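Local coordinates for serpin B3 (Homo sapiens, PDB 4ZK3), which belongs to the serpin family of protease inhibitors and, as squamous cell carcinoma antigen 1, probably inhibits papain-like cysteine proteases, at residues F190-T195 and T337-E342; Q211-Y216 and L284-V289; G184-K189 and I234-K239; T217-A222 and V280-P285. One frame throughout, in Å; residues are numbered along the deposited sequence.

Contact 1 of 4, residues F190-T195 and T337-E342; sequences FNKEDT and TEEGAE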
loop_
_atom_site.group_PDB
_atom_site.type_symbol
_atom_site.label_atom_id
_atom_site.label_comp_id
_atom_site.label_asym_id
_atom_site.label_seq_id
_atom_site.Cartn_x
_atom_site.Cartn_y
_atom_site.Cartn_z
ATOM N N PHE A 190 19.459 12.443 -8.566
ATOM C CA PHE A 190 19.292 13.693 -9.248
ATOM C C PHE A 190 20.312 14.664 -8.666
ATOM O O PHE A 190 20.622 14.542 -7.510
ATOM C CB PHE A 190 17.900 14.219 -9.003
ATOM C CG PHE A 190 16.826 13.441 -9.716
ATOM C CD1 PHE A 190 16.255 12.297 -9.120
ATOM C CD2 PHE A 190 16.383 13.839 -10.980
ATOM C CE1 PHE A 190 15.264 11.586 -9.773
ATOM C CE2 PHE A 190 15.382 13.114 -11.643
ATOM C CZ PHE A 190 14.811 11.999 -11.034
ATOM N N ASN A 191 20.811 15.639 -9.444
ATOM C CA ASN A 191 21.604 16.750 -8.864
ATOM C C ASN A 191 20.749 17.903 -8.371
ATOM O O ASN A 191 19.959 18.472 -9.141
ATOM C CB ASN A 191 22.603 17.268 -9.870
ATOM C CG ASN A 191 23.653 18.195 -9.220
ATOM O OD1 ASN A 191 23.334 19.011 -8.336
ATOM N ND2 ASN A 191 24.913 18.052 -9.647
ATOM N N LYS A 192 20.857 18.271 -7.094
ATOM C CA LYS A 192 20.037 19.384 -6.594
ATOM C C LYS A 192 20.308 20.687 -7.366
ATOM O O LYS A 192 19.415 21.551 -7.501
ATOM C CB LYS A 192 20.236 19.591 -5.110
ATOM C CG LYS A 192 19.489 18.614 -4.212
ATOM C CD LYS A 192 20.363 18.171 -3.033
ATOM C CE LYS A 192 20.357 19.138 -1.874
ATOM N NZ LYS A 192 19.128 18.935 -1.050
ATOM N N GLU A 193 21.506 20.801 -7.937
ATOM C CA GLU A 193 21.813 21.974 -8.752
ATOM C C GLU A 193 20.934 22.067 -9.985
ATOM O O GLU A 193 20.694 23.171 -10.462
ATOM C CB GLU A 193 23.297 22.039 -9.115
ATOM C CG GLU A 193 24.126 22.855 -8.084
ATOM C CD GLU A 193 25.470 22.223 -7.733
ATOM O OE1 GLU A 193 25.908 21.280 -8.455
ATOM O OE2 GLU A 193 26.091 22.665 -6.727
ATOM N N ASP A 194 20.431 20.930 -10.466
ATOM C CA ASP A 194 19.562 20.897 -11.646
ATOM C C ASP A 194 18.098 21.035 -11.365
ATOM O O ASP A 194 17.273 21.176 -12.308
ATOM C CB ASP A 194 19.788 19.613 -12.444
ATOM C CG ASP A 194 21.185 19.515 -13.020
ATOM O OD1 ASP A 194 21.689 20.572 -13.439
ATOM O OD2 ASP A 194 21.757 18.396 -13.063
ATOM N N THR A 195 17.729 21.040 -10.092
ATOM C CA THR A 195 16.344 21.202 -9.764
ATOM C C THR A 195 15.916 22.691 -9.984
ATOM O O THR A 195 16.638 23.563 -9.588
ATOM C CB THR A 195 16.112 20.719 -8.307
ATOM O OG1 THR A 195 16.412 19.304 -8.225
ATOM C CG2 THR A 195 14.707 20.984 -7.858
ATOM N N THR A 337 12.659 12.820 -3.373
ATOM C CA THR A 337 13.685 13.837 -3.375
ATOM C C THR A 337 14.705 13.442 -4.428
ATOM O O THR A 337 14.577 12.396 -5.082
ATOM C CB THR A 337 14.441 13.945 -2.022
ATOM O OG1 THR A 337 15.312 12.806 -1.867
ATOM C CG2 THR A 337 13.461 14.040 -0.854
ATOM N N GLU A 338 15.726 14.294 -4.579
ATOM C CA GLU A 338 16.898 14.007 -5.425
ATOM C C GLU A 338 17.721 12.785 -4.985
ATOM O O GLU A 338 18.387 12.150 -5.828
ATOM C CB GLU A 338 17.819 15.266 -5.477
ATOM C CG GLU A 338 17.189 16.464 -6.175
ATOM C CD GLU A 338 16.360 17.386 -5.284
ATOM O OE1 GLU A 338 16.001 17.012 -4.144
ATOM O OE2 GLU A 338 16.014 18.520 -5.712
ATOM N N GLU A 339 17.712 12.462 -3.686
ATOM C CA GLU A 339 18.480 11.296 -3.180
ATOM C C GLU A 339 17.793 9.943 -3.388
ATOM O O GLU A 339 18.476 8.935 -3.650
ATOM C CB GLU A 339 18.844 11.437 -1.678
ATOM C CG GLU A 339 20.091 12.347 -1.435
ATOM C CD GLU A 339 19.822 13.831 -1.760
ATOM O OE1 GLU A 339 18.678 14.304 -1.482
ATOM O OE2 GLU A 339 20.725 14.517 -2.304
ATOM N N GLY A 340 16.470 9.964 -3.256
ATOM C CA GLY A 340 15.610 8.806 -3.422
ATOM C C GLY A 340 14.200 8.974 -2.921
ATOM O O GLY A 340 13.510 9.995 -3.163
ATOM N N ALA A 341 13.676 7.935 -2.290
ATOM C CA ALA A 341 12.295 8.030 -1.834
ATOM C C ALA A 341 12.143 7.345 -0.503
ATOM O O ALA A 341 12.952 6.520 -0.141
ATOM C CB ALA A 341 11.358 7.455 -2.892
ATOM N N GLU A 342 11.117 7.731 0.224
ATOM C CA GLU A 342 10.792 7.172 1.502
ATOM C C GLU A 342 9.328 6.971 1.484
ATOM O O GLU A 342 8.571 7.913 1.131
ATOM C CB GLU A 342 11.153 8.167 2.633
ATOM C CG GLU A 342 10.830 7.681 4.044
ATOM C CD GLU A 342 11.306 8.686 5.132
ATOM O OE1 GLU A 342 11.470 9.906 4.824
ATOM O OE2 GLU A 342 11.471 8.250 6.299
#
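The phenyl ring of F190 presents its edge to E338: the carbonyl O of E338 lies close to the ring plane, 3.9 Å from F190 CD1. M213 CB lies over one face of the ring and Q215 CG is on the other side, while W186 sits near the rim in an edge-to-face pair. The same carbonyl accepts F190 N at 3.0 Å on an in-plane lone pair (C=O...N angle 140°), which fixes the backbones at F190 and E338, while F190 CB packs 3.7 Å from E338 CB.

The carboxylate of E338 is the second flat group. A bend at chi2 (88°) turns CD toward T195, whose OG1 donates tip to tip to E338 OE2 at 2.7 Å, on the anti lone pair of OE2. K192 crosses the glutamate at about a right angle, its CG 3.5 Å from E338 CD. K192 NZ stays 4.8 Å from E338 OE1, too far for a salt bridge; OE1 is paired with R286 instead.

At T337, OG1 accepts from E339 N in an ST turn that precedes strand 340-351. That strand lies between strands 174-185 and 325-336, antiparallel to both, as expected of a serpin reactive loop inserted into sheet A; contact 1 joins its base to the loop leading into strand 196-201.

Contact 2 of 4, residues Q211-Y216 and L284-V289; sequences QMMRQY and LPRFKV
M212 with P285 and M213 with L284 form an antiparallel beta pairing between strands 206-224 and 276-294, buried except at its Q211 and R286 end. M212 and P285 are a non-hydrogen-bonded pair. M213 and L284 are a hydrogen-bonded one, with M213 N giving to L284 O at 2.8 Å and L284 N returning to M213 O. R286 N extends the series, reaching Q211 O at 2.9 Å.

In serpin terms these are strands 3 and 2 of sheet C, and F287-V289, which bonds to strand 325-336, already belongs to sheet A; the chain changes sheets near R286. A water at this point links the two strands, accepting from Q211 N and donating to R286 O.

The two sheet faces differ. On one, M212 SD rests 3.4 Å from P285 N and 3.8 Å from P285 CD. On the other, M213 lies alongside L284, CE 3.9 Å from L284 CD2; the M213 chain runs extended to SD and bends at chi3 (-61°), which places CE beside that methyl. R286 crosses M213 at about a right angle, CG to CG 3.7 Å, and its NH1 forms a salt bridge with E338.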
loop_
_atom_site.group_PDB
_atom_site.type_symbol
_atom_site.label_atom_id
_atom_site.label_comp_id
_atom_site.label_asym_id
_atom_site.label_seq_id
_atom_site.Cartn_x
_atom_site.Cartn_y
_atom_site.Cartn_z
ATOM N N GLN A 211 8.895 22.141 -7.476
ATOM C CA GLN A 211 10.324 21.998 -7.686
ATOM C C GLN A 211 10.543 20.779 -8.586
ATOM O O GLN A 211 10.212 19.627 -8.219
ATOM C CB GLN A 211 11.046 21.872 -6.352
ATOM C CG GLN A 211 10.934 23.107 -5.458
ATOM C CD GLN A 211 11.672 24.301 -6.062
ATOM O OE1 GLN A 211 11.044 25.277 -6.486
ATOM N NE2 GLN A 211 12.976 24.183 -6.187
ATOM N N MET A 212 11.071 21.014 -9.778
ATOM C CA MET A 212 11.249 19.938 -10.764
ATOM C C MET A 212 12.656 19.426 -10.829
ATOM O O MET A 212 13.564 20.158 -11.171
ATOM C CB MET A 212 10.813 20.387 -12.182
ATOM C CG MET A 212 10.795 19.220 -13.202
ATOM S SD MET A 212 9.439 18.068 -12.813
ATOM C CE MET A 212 8.015 18.992 -13.318
ATOM N N MET A 213 12.848 18.131 -10.550
ATOM C CA MET A 213 14.177 17.553 -10.628
ATOM C C MET A 213 14.391 17.080 -12.059
ATOM O O MET A 213 13.438 16.720 -12.757
ATOM C CB MET A 213 14.363 16.377 -9.660
ATOM C CG MET A 213 13.813 16.587 -8.259
ATOM S SD MET A 213 14.068 15.128 -7.219
ATOM C CE MET A 213 13.155 13.831 -8.077
ATOM N N ARG A 214 15.623 17.057 -12.494
ATOM C CA ARG A 214 15.923 16.839 -13.914
ATOM C C ARG A 214 17.215 16.069 -14.019
ATOM O O ARG A 214 18.137 16.327 -13.267
ATOM C CB ARG A 214 16.055 18.155 -14.652
ATOM C CG ARG A 214 14.808 19.041 -14.503
ATOM C CD ARG A 214 14.734 20.322 -15.354
ATOM N NE ARG A 214 15.627 21.363 -14.899
ATOM C CZ ARG A 214 16.901 21.473 -15.264
ATOM N NH1 ARG A 214 17.449 20.566 -16.063
ATOM N NH2 ARG A 214 17.648 22.481 -14.817
ATOM N N GLN A 215 17.230 15.071 -14.906
ATOM C CA GLN A 215 18.419 14.334 -15.234
ATOM C C GLN A 215 18.217 13.659 -16.593
ATOM O O GLN A 215 17.087 13.455 -17.017
ATOM C CB GLN A 215 18.771 13.288 -14.159
ATOM C CG GLN A 215 17.868 12.050 -14.126
ATOM C CD GLN A 215 18.349 10.997 -13.138
ATOM O OE1 GLN A 215 17.750 10.796 -12.080
ATOM N NE2 GLN A 215 19.453 10.350 -13.453
ATOM N N TYR A 216 19.343 13.372 -17.246
ATOM C CA TYR A 216 19.432 12.787 -18.590
ATOM C C TYR A 216 20.220 11.532 -18.355
ATOM O O TYR A 216 21.340 11.596 -17.869
ATOM C CB TYR A 216 20.202 13.699 -19.576
ATOM C CG TYR A 216 20.159 13.255 -21.049
ATOM C CD1 TYR A 216 19.097 13.631 -21.870
ATOM C CD2 TYR A 216 21.191 12.477 -21.622
ATOM C CE1 TYR A 216 19.039 13.238 -23.200
ATOM C CE2 TYR A 216 21.141 12.076 -22.960
ATOM C CZ TYR A 216 20.059 12.457 -23.741
ATOM O OH TYR A 216 19.949 12.080 -25.068
ATOM N N LEU A 284 11.165 14.950 -13.056
ATOM C CA LEU A 284 10.329 14.388 -11.977
ATOM C C LEU A 284 10.279 15.364 -10.818
ATOM O O LEU A 284 11.313 15.824 -10.378
ATOM C CB LEU A 284 10.978 13.061 -11.516
ATOM C CG LEU A 284 10.173 12.184 -10.538
ATOM C CD1 LEU A 284 8.976 11.538 -11.217
ATOM C CD2 LEU A 284 11.036 11.121 -9.890
ATOM N N PRO A 285 9.099 15.710 -10.340
ATOM C CA PRO A 285 9.006 16.686 -9.254
ATOM C C PRO A 285 9.396 16.098 -7.872
ATOM O O PRO A 285 9.303 14.890 -7.634
ATOM C CB PRO A 285 7.556 17.104 -9.285
ATOM C CG PRO A 285 6.847 15.886 -9.847
ATOM C CD PRO A 285 7.789 15.278 -10.821
ATOM N N ARG A 286 9.901 16.960 -7.001
ATOM C CA ARG A 286 10.005 16.659 -5.582
ATOM C C ARG A 286 8.587 16.720 -5.169
ATOM O O ARG A 286 7.878 17.652 -5.570
ATOM C CB ARG A 286 10.748 17.767 -4.828
ATOM C CG ARG A 286 12.208 17.874 -5.159
ATOM C CD ARG A 286 12.967 18.973 -4.368
ATOM N NE ARG A 286 12.597 19.023 -2.967
ATOM C CZ ARG A 286 13.283 18.518 -1.942
ATOM N NH1 ARG A 286 14.478 17.957 -2.076
ATOM N NH2 ARG A 286 12.759 18.615 -0.743
ATOM N N PHE A 287 8.114 15.706 -4.453
ATOM C CA PHE A 287 6.736 15.712 -3.999
ATOM C C PHE A 287 6.550 14.891 -2.728
ATOM O O PHE A 287 7.361 14.001 -2.409
ATOM C CB PHE A 287 5.738 15.260 -5.098
ATOM C CG PHE A 287 5.829 13.780 -5.508
ATOM C CD1 PHE A 287 5.066 12.810 -4.861
ATOM C CD2 PHE A 287 6.549 13.408 -6.578
ATOM C CE1 PHE A 287 5.070 11.491 -5.315
ATOM C CE2 PHE A 287 6.603 12.112 -7.020
ATOM C CZ PHE A 287 5.869 11.133 -6.383
ATOM N N LYS A 288 5.447 15.160 -2.059
ATOM C CA LYS A 288 5.073 14.471 -0.836
ATOM C C LYS A 288 3.605 14.210 -0.868
ATOM O O LYS A 288 2.827 15.128 -1.126
ATOM C CB LYS A 288 5.406 15.374 0.338
ATOM C CG LYS A 288 4.991 14.865 1.714
ATOM C CD LYS A 288 5.404 15.815 2.819
ATOM C CE LYS A 288 6.905 15.759 3.024
ATOM N NZ LYS A 288 7.321 16.706 4.091
ATOM N N VAL A 289 3.195 12.976 -0.644
ATOM C CA VAL A 289 1.796 12.675 -0.545
ATOM C C VAL A 289 1.494 11.969 0.796
ATOM O O VAL A 289 2.158 10.980 1.149
ATOM C CB VAL A 289 1.355 11.788 -1.718
ATOM C CG1 VAL A 289 -0.069 11.279 -1.538
ATOM C CG2 VAL A 289 1.495 12.521 -3.051
HETATM O O HOH W 1 8.068 20.355 -5.234
#

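Contact 3 of 4, residues G184-K189 and I234-K239; sequences GQWEKK and IPYKGK
W186 and Y236 meet where strand 174-185 leaves the top of sheet A, the serpin breach region, and where strand 229-235 of sheet B runs into a type II beta turn from Y236 to K239. A single backbone bridge joins them. K237 N donates to Q185 O at 2.8 Å and nearly straight (174°), and E187 N donates to P235 O at 3.0 Å. Those two nitrogens lie close together, but each has its own acceptor.

P235 O has a second donor, a water that also accepts from K188 N. Inside the turn, K239 N returns to Y236 O, and G238 N gives to another water, which in turn donates to E187 OE2. That carboxylate oxygen is gripped again by K239 NZ, at 2.9 Å on the syn lone pair, in a salt bridge; the bond from NZ to OE1 is weak. In E187, chi1 (169°) sets CG anti to the backbone N, and the chain runs on extended, bringing the carboxylate to K239.

On the buried side the six-membered ring of W186 and the Y236 ring are tilted by only 10° but displaced, centroids 4.7 Å apart, so that Y236 CE1 lies over the indole face near W186 CZ3. I234 CG2 packs 3.5 Å from W186 CE3. W186 NE1 is satisfied by T337 O, whereas Y236 OH is buried with no partner in the model; its nearest neighbours across this contact are W186 CH2 and CZ3, each at 3.5 Å.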
loop_
_atom_site.group_PDB
_atom_site.type_symbol
_atom_site.label_atom_id
_atom_site.label_comp_id
_atom_site.label_asym_id
_atom_site.label_seq_id
_atom_site.Cartn_x
_atom_site.Cartn_y
_atom_site.Cartn_z
ATOM N N GLY A 184 14.885 4.358 0.226
ATOM C CA GLY A 184 15.973 3.895 -0.638
ATOM C C GLY A 184 16.547 5.009 -1.473
ATOM O O GLY A 184 15.831 5.965 -1.818
ATOM N N GLN A 185 17.817 4.885 -1.788
ATOM C CA GLN A 185 18.503 5.756 -2.741
ATOM C C GLN A 185 18.193 5.368 -4.199
ATOM O O GLN A 185 18.189 4.190 -4.512
ATOM C CB GLN A 185 20.016 5.631 -2.546
ATOM C CG GLN A 185 20.564 6.060 -1.169
ATOM C CD GLN A 185 22.038 5.675 -0.976
ATOM O OE1 GLN A 185 22.827 5.646 -1.918
ATOM N NE2 GLN A 185 22.390 5.340 0.231
ATOM N N TRP A 186 18.003 6.373 -5.079
ATOM C CA TRP A 186 17.937 6.155 -6.514
ATOM C C TRP A 186 19.224 5.550 -6.893
ATOM O O TRP A 186 20.240 5.882 -6.306
ATOM C CB TRP A 186 17.793 7.473 -7.280
ATOM C CG TRP A 186 16.543 8.182 -7.073
ATOM C CD1 TRP A 186 16.422 9.463 -6.610
ATOM C CD2 TRP A 186 15.188 7.696 -7.235
ATOM N NE1 TRP A 186 15.103 9.817 -6.495
ATOM C CE2 TRP A 186 14.318 8.766 -6.887
ATOM C CE3 TRP A 186 14.623 6.464 -7.623
ATOM C CZ2 TRP A 186 12.916 8.641 -6.919
ATOM C CZ3 TRP A 186 13.271 6.344 -7.663
ATOM C CH2 TRP A 186 12.412 7.419 -7.313
ATOM N N GLU A 187 19.201 4.665 -7.866
ATOM C CA GLU A 187 20.420 4.180 -8.432
ATOM C C GLU A 187 21.261 5.326 -9.075
ATOM O O GLU A 187 22.493 5.364 -8.875
ATOM C CB GLU A 187 20.124 3.096 -9.457
ATOM C CG GLU A 187 21.347 2.706 -10.317
ATOM C CD GLU A 187 21.022 1.563 -11.240
ATOM O OE1 GLU A 187 20.234 1.739 -12.163
ATOM O OE2 GLU A 187 21.497 0.460 -10.980
ATOM N N LYS A 188 20.585 6.176 -9.860
ATOM C CA LYS A 188 21.114 7.426 -10.395
ATOM C C LYS A 188 20.438 8.624 -9.758
ATOM O O LYS A 188 19.285 9.009 -10.109
ATOM C CB LYS A 188 20.894 7.471 -11.875
ATOM C CG LYS A 188 21.729 6.429 -12.617
ATOM C CD LYS A 188 21.303 6.211 -14.072
ATOM C CE LYS A 188 21.752 4.851 -14.634
ATOM N NZ LYS A 188 21.044 4.482 -15.912
ATOM N N LYS A 189 21.118 9.211 -8.792
ATOM C CA LYS A 189 20.582 10.348 -8.074
ATOM C C LYS A 189 20.372 11.568 -8.963
ATOM O O LYS A 189 20.915 11.661 -10.027
ATOM C CB LYS A 189 21.458 10.680 -6.911
ATOM C CG LYS A 189 21.418 9.605 -5.861
ATOM C CD LYS A 189 22.126 10.018 -4.592
ATOM C CE LYS A 189 22.068 8.886 -3.582
ATOM N NZ LYS A 189 22.295 9.464 -2.238
ATOM N N ILE A 234 12.398 3.518 -12.820
ATOM C CA ILE A 234 13.450 4.273 -12.170
ATOM C C ILE A 234 13.964 3.371 -11.054
ATOM O O ILE A 234 13.323 3.274 -10.023
ATOM C CB ILE A 234 12.955 5.616 -11.581
ATOM C CG1 ILE A 234 12.110 6.388 -12.584
ATOM C CG2 ILE A 234 14.137 6.458 -11.139
ATOM C CD1 ILE A 234 11.450 7.667 -12.103
ATOM N N PRO A 235 15.124 2.694 -11.260
ATOM C CA PRO A 235 15.537 1.752 -10.212
ATOM C C PRO A 235 16.061 2.410 -8.941
ATOM O O PRO A 235 16.702 3.463 -8.989
ATOM C CB PRO A 235 16.672 0.974 -10.863
ATOM C CG PRO A 235 16.489 1.146 -12.344
ATOM C CD PRO A 235 15.931 2.538 -12.496
ATOM N N TYR A 236 15.867 1.722 -7.822
ATOM C CA TYR A 236 16.612 2.020 -6.626
ATOM C C TYR A 236 17.960 1.349 -6.683
ATOM O O TYR A 236 18.152 0.347 -7.338
ATOM C CB TYR A 236 15.800 1.655 -5.375
ATOM C CG TYR A 236 14.560 2.538 -5.274
ATOM C CD1 TYR A 236 14.663 3.855 -4.794
ATOM C CD2 TYR A 236 13.324 2.071 -5.645
ATOM C CE1 TYR A 236 13.564 4.695 -4.732
ATOM C CE2 TYR A 236 12.189 2.885 -5.594
ATOM C CZ TYR A 236 12.320 4.204 -5.139
ATOM O OH TYR A 236 11.248 5.030 -5.085
ATOM N N LYS A 237 18.915 1.920 -5.984
ATOM C CA LYS A 237 20.262 1.359 -5.947
ATOM C C LYS A 237 20.246 -0.056 -5.409
ATOM O O LYS A 237 19.682 -0.302 -4.334
ATOM C CB LYS A 237 21.160 2.242 -5.092
ATOM C CG LYS A 237 22.639 1.860 -5.171
ATOM C CD LYS A 237 23.478 2.743 -4.257
ATOM C CE LYS A 237 24.898 2.181 -4.092
ATOM N NZ LYS A 237 25.821 3.313 -4.294
ATOM N N GLY A 238 20.930 -0.950 -6.140
ATOM C CA GLY A 238 20.973 -2.396 -5.891
ATOM C C GLY A 238 20.003 -3.123 -6.794
ATOM O O GLY A 238 20.076 -4.317 -6.901
ATOM N N LYS A 239 19.074 -2.386 -7.421
ATOM C CA LYS A 239 18.013 -2.921 -8.255
ATOM C C LYS A 239 17.110 -3.963 -7.562
ATOM O O LYS A 239 16.454 -4.739 -8.232
ATOM C CB LYS A 239 18.567 -3.501 -9.558
ATOM C CG LYS A 239 19.390 -2.549 -10.440
ATOM C CD LYS A 239 19.741 -3.266 -11.761
ATOM C CE LYS A 239 21.076 -2.869 -12.357
ATOM N NZ LYS A 239 20.925 -1.528 -12.978
HETATM O O HOH W 2 22.330 -0.360 -8.625
HETATM O O HOH W 3 17.623 5.488 -10.758
#

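Contact 4 of 4, residues T217-A222 and V280-P285; sequences TSFHFA and VDLHLP
L282 and F219 pack where strand 206-224 passes from sheet C of the serpin fold into sheet B, still paired with strand 276-294. The pairing in this contact is one antiparallel hydrogen-bonded bridge: V280 N gives to T217 O at 3.0 Å, while the reverse bond from T217 N to V280 O is weak at 3.3 Å. Beyond it, F219 and F221 bond to T278 and R276, so the register runs on outside 280-285. The segments leave the T217-V280 bridge in opposite directions, and since their axes stand at 84° rather than near 180°, the paired strands are strongly coiled here; the side chains of F219, F221, V280 and L282 fill the angle.

L282 can be followed outward. Its CB lies 4.0 Å from F219 CE2. With chi1 at 169°, CG stands anti to the backbone N. CD2 makes the closest approach, 3.5 Å to F219 CE2 and 3.6 Å to F219 CZ, from an oblique position; the two side chains cross at about a right angle. The same methyl also packs against the F190 ring and I234 CD1, so it sits among apolar groups from three other segments.

V280 approaches the F219 ring differently, at its edge, with CB near the ring plane and 4.3 Å from CD2. One of the methyls, V280 CG2, turns to the second phenylalanine and lies 4.2 Å from F221 CD2.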
loop_
_atom_site.group_PDB
_atom_site.type_symbol
_atom_site.label_atom_id
_atom_site.label_comp_id
_atom_site.label_asym_id
_atom_site.label_seq_id
_atom_site.Cartn_x
_atom_site.Cartn_y
_atom_site.Cartn_z
ATOM N N THR A 217 19.617 10.392 -18.648
ATOM C CA THR A 217 20.247 9.083 -18.395
ATOM C C THR A 217 19.431 7.986 -19.085
ATOM O O THR A 217 18.350 8.253 -19.607
ATOM C CB THR A 217 20.417 8.825 -16.875
ATOM O OG1 THR A 217 20.568 7.428 -16.615
ATOM C CG2 THR A 217 19.231 9.328 -16.137
ATOM N N SER A 218 19.975 6.786 -19.174
ATOM C CA SER A 218 19.211 5.719 -19.807
ATOM C C SER A 218 18.442 4.859 -18.790
ATOM O O SER A 218 18.936 4.531 -17.721
ATOM C CB SER A 218 20.093 4.867 -20.710
ATOM O OG SER A 218 20.672 3.846 -19.976
ATOM N N PHE A 219 17.213 4.520 -19.145
ATOM C CA PHE A 219 16.286 3.847 -18.249
ATOM C C PHE A 219 15.538 2.872 -19.119
ATOM O O PHE A 219 15.417 3.137 -20.306
ATOM C CB PHE A 219 15.237 4.846 -17.763
ATOM C CG PHE A 219 15.708 5.835 -16.742
ATOM C CD1 PHE A 219 16.130 5.427 -15.483
ATOM C CD2 PHE A 219 15.634 7.204 -17.011
ATOM C CE1 PHE A 219 16.510 6.371 -14.544
ATOM C CE2 PHE A 219 15.999 8.138 -16.077
ATOM C CZ PHE A 219 16.434 7.729 -14.842
ATOM N N HIS A 220 14.974 1.813 -18.548
ATOM C CA HIS A 220 13.962 1.023 -19.266
ATOM C C HIS A 220 12.709 1.872 -19.477
ATOM O O HIS A 220 12.140 2.478 -18.545
ATOM C CB HIS A 220 13.588 -0.294 -18.538
ATOM C CG HIS A 220 14.709 -1.279 -18.482
ATOM N ND1 HIS A 220 15.347 -1.621 -17.311
ATOM C CD2 HIS A 220 15.341 -1.964 -19.466
ATOM C CE1 HIS A 220 16.332 -2.465 -17.574
ATOM N NE2 HIS A 220 16.351 -2.685 -18.875
ATOM N N PHE A 221 12.283 1.890 -20.732
ATOM C CA PHE A 221 11.286 2.772 -21.231
ATOM C C PHE A 221 10.331 2.033 -22.199
ATOM O O PHE A 221 10.697 1.057 -22.848
ATOM C CB PHE A 221 11.974 3.975 -21.912
ATOM C CG PHE A 221 11.019 4.872 -22.641
ATOM C CD1 PHE A 221 10.592 4.557 -23.937
ATOM C CD2 PHE A 221 10.517 6.012 -22.035
ATOM C CE1 PHE A 221 9.670 5.338 -24.603
ATOM C CE2 PHE A 221 9.592 6.799 -22.696
ATOM C CZ PHE A 221 9.170 6.469 -23.996
ATOM N N ALA A 222 9.106 2.513 -22.280
ATOM C CA ALA A 222 8.172 2.035 -23.265
ATOM C C ALA A 222 7.142 3.103 -23.575
ATOM O O ALA A 222 6.671 3.845 -22.688
ATOM C CB ALA A 222 7.495 0.777 -22.800
ATOM N N VAL A 280 16.585 9.311 -21.731
ATOM C CA VAL A 280 15.399 10.173 -21.422
ATOM C C VAL A 280 15.765 11.523 -20.656
ATOM O O VAL A 280 16.578 11.345 -19.682
ATOM C CB VAL A 280 14.472 9.253 -20.560
ATOM C CG1 VAL A 280 13.198 9.967 -20.107
ATOM C CG2 VAL A 280 14.128 7.941 -21.312
ATOM N N ASP A 281 15.306 12.781 -21.078
ATOM C CA ASP A 281 15.276 14.095 -20.196
ATOM C C ASP A 281 14.124 13.585 -19.300
ATOM O O ASP A 281 12.937 13.656 -19.672
ATOM C CB ASP A 281 15.034 15.736 -20.762
ATOM C CG ASP A 281 15.757 16.996 -19.778
ATOM O OD1 ASP A 281 16.901 16.814 -19.394
ATOM O OD2 ASP A 281 15.402 18.170 -19.282
ATOM N N LEU A 282 14.484 13.008 -18.146
ATOM C CA LEU A 282 13.481 12.749 -17.103
ATOM C C LEU A 282 13.345 14.004 -16.260
ATOM O O LEU A 282 14.302 14.442 -15.693
ATOM C CB LEU A 282 13.910 11.581 -16.209
ATOM C CG LEU A 282 13.124 11.333 -14.906
ATOM C CD1 LEU A 282 11.627 11.158 -15.195
ATOM C CD2 LEU A 282 13.776 10.146 -14.239
ATOM N N HIS A 283 12.147 14.568 -16.222
ATOM C CA HIS A 283 11.795 15.635 -15.283
ATOM C C HIS A 283 10.776 15.016 -14.331
ATOM O O HIS A 283 9.654 14.587 -14.745
ATOM C CB HIS A 283 11.217 16.862 -16.003
ATOM C CG HIS A 283 12.193 17.587 -16.915
ATOM N ND1 HIS A 283 11.845 18.760 -17.562
ATOM C CD2 HIS A 283 13.480 17.338 -17.269
ATOM C CE1 HIS A 283 12.863 19.178 -18.297
ATOM N NE2 HIS A 283 13.865 18.334 -18.153
ATOM N N LEU A 284 11.165 14.950 -13.056
ATOM C CA LEU A 284 10.329 14.388 -11.977
ATOM C C LEU A 284 10.279 15.364 -10.818
ATOM O O LEU A 284 11.313 15.824 -10.378
ATOM C CB LEU A 284 10.978 13.061 -11.516
ATOM C CG LEU A 284 10.173 12.184 -10.538
ATOM C CD1 LEU A 284 8.976 11.538 -11.217
ATOM C CD2 LEU A 284 11.036 11.121 -9.890
ATOM N N PRO A 285 9.099 15.710 -10.340
ATOM C CA PRO A 285 9.006 16.686 -9.254
ATOM C C PRO A 285 9.396 16.098 -7.872
ATOM O O PRO A 285 9.303 14.890 -7.634
ATOM C CB PRO A 285 7.556 17.104 -9.285
ATOM C CG PRO A 285 6.847 15.886 -9.847
ATOM C CD PRO A 285 7.789 15.278 -10.821
#

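In the fold
Contacts 2 and 4 hold the same two strands, 206-224 and 276-294, and share L284 and P285; both are buried and rest on backbone pairing with apolar packing. Contacts 1 and 3 are only partly buried, join loops to strand ends, and add charged and hydroxyl chemistry, part of it (E338) buried and part (K192, K239) at the surface. Contacts 1 and 3 meet where strands 340-351 and 174-185 are neighbours, through backbone bonds A341 to G184 and E339 to W186. An E338-R286 salt bridge ties contact 1 to contact 2. F190, I234, L282 and L284 bring apolar groups from all four contacts together between the sheets.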